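Local coordinates for protein uroporphyrin-III C-methyltransferase (Thermus thermophilus, PDB 1VE2) that probably transfers methyl groups from S-adenosyl-L-methionine to uroporphyrinogen III, a step of tetrapyrrole biosynthesis, at residues T62-E65 and A66-A69; R70-A73 and L74-G78. One frame throughout, in Å; residues are numbered along the deposited sequence.

Contact 1 of 2, residues T62-E65 and A66-A69; sequences TPQE and AITA
The carbonyl of Pro63 opens the first turn of helix 64-76, its O receiving weak hydrogen bonds from Ala66 N and, at 3.3 Å, from Ile67 N. Pro63 is the N-cap: its extended backbone ends the incoming loop, and the helix proper starts with Gln64. Regular i to i+4 bonding follows at once. Thr68 N meets Gln64 O at 2.9 Å, and Ala69 N reaches Glu65 O at 3.0 Å.

On the side facing helix 95-105 the Gln64 side chain reaches forward along the helix. CG leaves anti to the backbone N (chi1 -177°), and the bend at chi2 then swings the amide over toward the next turn, where NE2 donates to Thr68 OG1 across 3.1 Å. The bond is straight, and OG1 sits only 7° out of the amide plane. NE2 also donates to Glu98, so two acceptors hold the amide and fix which way it is turned. The same nitrogen passes 3.7 Å from Ile67 CB, laying the amide against the branched base of that side chain. On its other flank Ile67 meets the cap residue's predecessor, CG1 standing 3.9 Å from Thr62 CG2, with the two side chains crossing at about a right angle.

Helix 95-105 packs beside this turn: Ile67 and Thr68 both rest on Glu98, and Thr68 also on Ala101. Ile67 touches Val53 as well, in the loop that follows strand 49-52.

Contact 2 of 2, residues R70-A73 and L74-G78; sequences RLIA and LAREG
Arg70 and Glu77 form a salt bridge across two turns of helix 64-76, NH1 to OE2 at 3.6 Å, a long one, with the guanidinium and carboxylate planes turned 60° apart. Between them the backbone keeps its i to i+4 pattern: Leu74 N binds Arg70 O at 2.8 Å, and Ala75 N and Arg76 N bind the carbonyls of Leu71 and Ile72. The helix then finishes in a Schellman motif. Gly78 N bonds back to Ala75 O at 2.9 Å as Gly78, with a phi of 93°, leaves the helix; Glu77 N makes weak bonds to Ala73 O and Leu74 O. A side chain at Gly78's backbone angles would jam against the carbonyl O of Glu77.

Arg70 bends at chi2 (48°), which folds its chain over Leu74, and Leu74 CD2 faces the middle of one side of the Arg70 guanidinium, 3.6 Å from its plane. CD1 lies against the aliphatic part, 3.9 Å from Arg70 CG. Leu74 also touches Val31 and Val81, so it links the surface arginine to the parallel sheet; Leu71 packs beside it on Leu33. With an alanine here CD1 and CD2 are gone, and Arg70, without that contact on its guanidinium face, would probably be freer to swing from Glu77, with a gap opened toward Val31 and Val81.

Around the helix, Ile72 and Arg76 lie alongside each other, both directed toward helix 95-105. Arg76 NH2 donates to the carbonyl O of Ala105, and Ile72 packs on Leu102. The arginine's flat end rests on the isoleucine's methyl: Ile72 CG2 stands 3.4 Å off the guanidinium plane, displaced toward its rim, with Arg76 NH1 the nearest atom at 3.5 Å.

Coming from the N terminus, the chain enters helix 64-76 through the loop at Thr62 and Pro63, and contact 1 forms its opening turns. Contact 2 takes over at Arg70 with no residue between and runs to the turn at Gly78, just before strand 80-85. Both are local and sequential: neither encloses or crosses the other, and no long loop is closed. The centres of contact 1 and contact 2 are about 13 Å apart. Helix 95-105 flanks both. The start of the helix packs on it and meets the loop following strand 49-52, while the later part also reaches strands 31-34 and 80-85 of the parallel sheet.

Contact 1 of 2, residues T62-E65 and A66-A69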
ATOM      1  N   THR A  62      -6.301 -23.083   8.861  1.00 39.01           N
ATOM      2  CA  THR A  62      -5.661 -23.091  10.173  1.00 36.46           C
ATOM      3  C   THR A  62      -6.248 -22.019  11.080  1.00 33.65           C
ATOM      4  O   THR A  62      -6.313 -20.847  10.707  1.00 32.27           O
ATOM      5  CB  THR A  62      -4.144 -22.840  10.059  1.00 36.81           C
ATOM      6  OG1 THR A  62      -3.569 -23.767   9.131  1.00 38.61           O
ATOM      7  CG2 THR A  62      -3.477 -23.012  11.415  1.00 34.76           C
ATOM      8  N   PRO A  63      -6.680 -22.409  12.288  1.00 31.32           N
ATOM      9  CA  PRO A  63      -7.260 -21.465  13.245  1.00 29.00           C
ATOM     10  C   PRO A  63      -6.223 -20.426  13.672  1.00 27.78           C
ATOM     11  O   PRO A  63      -5.067 -20.762  13.953  1.00 25.87           O
ATOM     12  CB  PRO A  63      -7.681 -22.365  14.407  1.00 29.30           C
ATOM     13  CG  PRO A  63      -7.949 -23.681  13.741  1.00 30.20           C
ATOM     14  CD  PRO A  63      -6.792 -23.788  12.788  1.00 31.82           C
ATOM     15  N   GLN A  64      -6.641 -19.168  13.724  1.00 26.53           N
ATOM     16  CA  GLN A  64      -5.743 -18.093  14.115  1.00 24.52           C
ATOM     17  C   GLN A  64      -5.225 -18.306  15.531  1.00 25.13           C
ATOM     18  O   GLN A  64      -4.074 -17.982  15.830  1.00 24.57           O
ATOM     19  CB  GLN A  64      -6.462 -16.745  14.035  1.00 25.16           C
ATOM     20  CG  GLN A  64      -5.563 -15.546  14.352  1.00 24.08           C
ATOM     21  CD  GLN A  64      -4.402 -15.421  13.382  1.00 22.74           C
ATOM     22  OE1 GLN A  64      -4.594 -15.369  12.168  1.00 22.32           O
ATOM     23  NE2 GLN A  64      -3.192 -15.369  13.916  1.00 23.50           N
ATOM     24  N   GLU A  65      -6.072 -18.850  16.406  1.00 24.26           N
ATOM     25  CA  GLU A  65      -5.667 -19.084  17.790  1.00 24.08           C
ATOM     26  C   GLU A  65      -4.404 -19.938  17.837  1.00 23.05           C
ATOM     27  O   GLU A  65      -3.537 -19.734  18.686  1.00 22.75           O
ATOM     28  CB  GLU A  65      -6.774 -19.798  18.584  1.00 26.69           C
ATOM     29  CG  GLU A  65      -8.178 -19.254  18.364  1.00 32.86           C
ATOM     30  CD  GLU A  65      -8.823 -19.809  17.109  1.00 30.55           C
ATOM     31  OE1 GLU A  65      -9.379 -20.937  17.146  1.00 33.58           O
ATOM     32  OE2 GLU A  65      -8.763 -19.121  16.079  1.00 33.62           O
ATOM     33  N   ALA A  66      -4.309 -20.899  16.923  1.00 22.15           N
ATOM     34  CA  ALA A  66      -3.157 -21.790  16.874  1.00 23.12           C
ATOM     35  C   ALA A  66      -1.907 -21.054  16.397  1.00 22.16           C
ATOM     36  O   ALA A  66      -0.813 -21.226  16.946  1.00 20.87           O
ATOM     37  CB  ALA A  66      -3.453 -22.967  15.951  1.00 24.01           C
ATOM     38  N   ILE A  67      -2.077 -20.238  15.366  1.00 22.08           N
ATOM     39  CA  ILE A  67      -0.968 -19.477  14.813  1.00 20.17           C
ATOM     40  C   ILE A  67      -0.417 -18.543  15.884  1.00 19.43           C
ATOM     41  O   ILE A  67       0.769 -18.567  16.198  1.00 18.72           O
ATOM     42  CB  ILE A  67      -1.425 -18.653  13.590  1.00 20.78           C
ATOM     43  CG1 ILE A  67      -1.891 -19.597  12.473  1.00 20.32           C
ATOM     44  CG2 ILE A  67      -0.278 -17.763  13.094  1.00 20.78           C
ATOM     45  CD1 ILE A  67      -2.507 -18.881  11.280  1.00 17.14           C
ATOM     46  N   THR A  68      -1.288 -17.727  16.463  1.00 19.08           N
ATOM     47  CA  THR A  68      -0.854 -16.792  17.494  1.00 19.85           C
ATOM     48  C   THR A  68      -0.178 -17.471  18.687  1.00 20.50           C
ATOM     49  O   THR A  68       0.884 -17.040  19.138  1.00 19.54           O
ATOM     50  CB  THR A  68      -2.041 -15.945  17.981  1.00 19.76           C
ATOM     51  OG1 THR A  68      -2.498 -15.126  16.897  1.00 18.78           O
ATOM     52  CG2 THR A  68      -1.634 -15.061  19.161  1.00 21.82           C
ATOM     53  N   ALA A  69      -0.779 -18.539  19.198  1.00 22.26           N
ATOM     54  CA  ALA A  69      -0.195 -19.228  20.340  1.00 22.87           C
ATOM     55  C   ALA A  69       1.196 -19.755  20.003  1.00 22.73           C
ATOM     56  O   ALA A  69       2.113 -19.681  20.819  1.00 23.42           O
ATOM     57  CB  ALA A  69      -1.101 -20.385  20.785  1.00 22.11           C
TER

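Contact 2 of 2, residues R70-A73 and L74-G78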
ATOM      1  N   ARG A  70       1.356 -20.279  18.792  1.00 24.09           N
ATOM      2  CA  ARG A  70       2.644 -20.828  18.392  1.00 23.84           C
ATOM      3  C   ARG A  70       3.720 -19.745  18.300  1.00 23.91           C
ATOM      4  O   ARG A  70       4.856 -19.964  18.716  1.00 23.62           O
ATOM      5  CB  ARG A  70       2.511 -21.574  17.060  1.00 27.01           C
ATOM      6  CG  ARG A  70       3.775 -22.315  16.637  1.00 27.45           C
ATOM      7  CD  ARG A  70       4.355 -23.153  17.773  1.00 30.55           C
ATOM      8  NE  ARG A  70       5.475 -23.985  17.327  1.00 33.32           N
ATOM      9  CZ  ARG A  70       6.339 -24.583  18.144  1.00 35.55           C
ATOM     10  NH1 ARG A  70       6.224 -24.442  19.460  1.00 35.06           N
ATOM     11  NH2 ARG A  70       7.318 -25.330  17.646  1.00 36.38           N
ATOM     12  N   LEU A  71       3.362 -18.578  17.769  1.00 22.65           N
ATOM     13  CA  LEU A  71       4.321 -17.474  17.660  1.00 21.91           C
ATOM     14  C   LEU A  71       4.809 -17.105  19.064  1.00 21.38           C
ATOM     15  O   LEU A  71       6.010 -16.946  19.304  1.00 22.96           O
ATOM     16  CB  LEU A  71       3.656 -16.254  16.998  1.00 19.63           C
ATOM     17  CG  LEU A  71       3.256 -16.405  15.521  1.00 19.95           C
ATOM     18  CD1 LEU A  71       2.459 -15.184  15.066  1.00 20.50           C
ATOM     19  CD2 LEU A  71       4.500 -16.585  14.666  1.00 21.48           C
ATOM     20  N   ILE A  72       3.866 -16.980  19.991  1.00 21.26           N
ATOM     21  CA  ILE A  72       4.179 -16.646  21.369  1.00 21.71           C
ATOM     22  C   ILE A  72       5.018 -17.756  21.997  1.00 22.46           C
ATOM     23  O   ILE A  72       6.039 -17.479  22.621  1.00 23.18           O
ATOM     24  CB  ILE A  72       2.886 -16.420  22.192  1.00 21.47           C
ATOM     25  CG1 ILE A  72       2.178 -15.153  21.687  1.00 22.64           C
ATOM     26  CG2 ILE A  72       3.212 -16.294  23.686  1.00 22.40           C
ATOM     27  CD1 ILE A  72       0.785 -14.934  22.259  1.00 20.47           C
ATOM     28  N   ALA A  73       4.604 -19.008  21.822  1.00 23.60           N
ATOM     29  CA  ALA A  73       5.351 -20.130  22.389  1.00 25.21           C
ATOM     30  C   ALA A  73       6.803 -20.109  21.904  1.00 26.31           C
ATOM     31  O   ALA A  73       7.733 -20.210  22.703  1.00 27.02           O
ATOM     32  CB  ALA A  73       4.688 -21.456  22.007  1.00 25.45           C
ATOM     33  N   LEU A  74       6.990 -19.969  20.595  1.00 26.17           N
ATOM     34  CA  LEU A  74       8.326 -19.942  20.011  1.00 25.90           C
ATOM     35  C   LEU A  74       9.214 -18.838  20.570  1.00 26.85           C
ATOM     36  O   LEU A  74      10.392 -19.071  20.854  1.00 26.44           O
ATOM     37  CB  LEU A  74       8.232 -19.803  18.491  1.00 26.45           C
ATOM     38  CG  LEU A  74       7.795 -21.083  17.776  1.00 26.00           C
ATOM     39  CD1 LEU A  74       7.392 -20.781  16.342  1.00 27.74           C
ATOM     40  CD2 LEU A  74       8.933 -22.093  17.829  1.00 27.93           C
ATOM     41  N   ALA A  75       8.655 -17.641  20.722  1.00 25.22           N
ATOM     42  CA  ALA A  75       9.416 -16.511  21.243  1.00 26.84           C
ATOM     43  C   ALA A  75       9.819 -16.739  22.702  1.00 28.56           C
ATOM     44  O   ALA A  75      10.911 -16.347  23.128  1.00 28.79           O
ATOM     45  CB  ALA A  75       8.596 -15.227  21.125  1.00 27.17           C
ATOM     46  N   ARG A  76       8.935 -17.362  23.470  1.00 28.95           N
ATOM     47  CA  ARG A  76       9.231 -17.625  24.871  1.00 30.99           C
ATOM     48  C   ARG A  76      10.312 -18.697  25.006  1.00 33.35           C
ATOM     49  O   ARG A  76      10.985 -18.782  26.034  1.00 33.91           O
ATOM     50  CB  ARG A  76       7.948 -18.012  25.611  1.00 30.65           C
ATOM     51  CG  ARG A  76       7.060 -16.797  25.882  1.00 28.79           C
ATOM     52  CD  ARG A  76       5.720 -17.156  26.499  1.00 30.08           C
ATOM     53  NE  ARG A  76       5.028 -15.958  26.973  1.00 30.30           N
ATOM     54  CZ  ARG A  76       3.731 -15.903  27.259  1.00 31.05           C
ATOM     55  NH1 ARG A  76       2.969 -16.983  27.118  1.00 31.39           N
ATOM     56  NH2 ARG A  76       3.194 -14.768  27.688  1.00 30.00           N
ATOM     57  N   GLU A  77      10.476 -19.503  23.958  1.00 34.55           N
ATOM     58  CA  GLU A  77      11.506 -20.539  23.931  1.00 36.27           C
ATOM     59  C   GLU A  77      12.836 -19.850  23.631  1.00 36.25           C
ATOM     60  O   GLU A  77      13.899 -20.471  23.665  1.00 37.15           O
ATOM     61  CB  GLU A  77      11.209 -21.570  22.837  1.00 37.32           C
ATOM     62  CG  GLU A  77      10.200 -22.637  23.226  1.00 39.05           C
ATOM     63  CD  GLU A  77       9.859 -23.556  22.073  1.00 40.76           C
ATOM     64  OE1 GLU A  77      10.761 -23.833  21.256  1.00 42.11           O
ATOM     65  OE2 GLU A  77       8.695 -24.012  21.987  1.00 40.44           O
ATOM     66  N   GLY A  78      12.758 -18.557  23.326  1.00 35.86           N
ATOM     67  CA  GLY A  78      13.946 -17.774  23.032  1.00 34.54           C
ATOM     68  C   GLY A  78      14.316 -17.700  21.561  1.00 33.15           C
ATOM     69  O   GLY A  78      15.417 -17.276  21.219  1.00 33.26           O
TER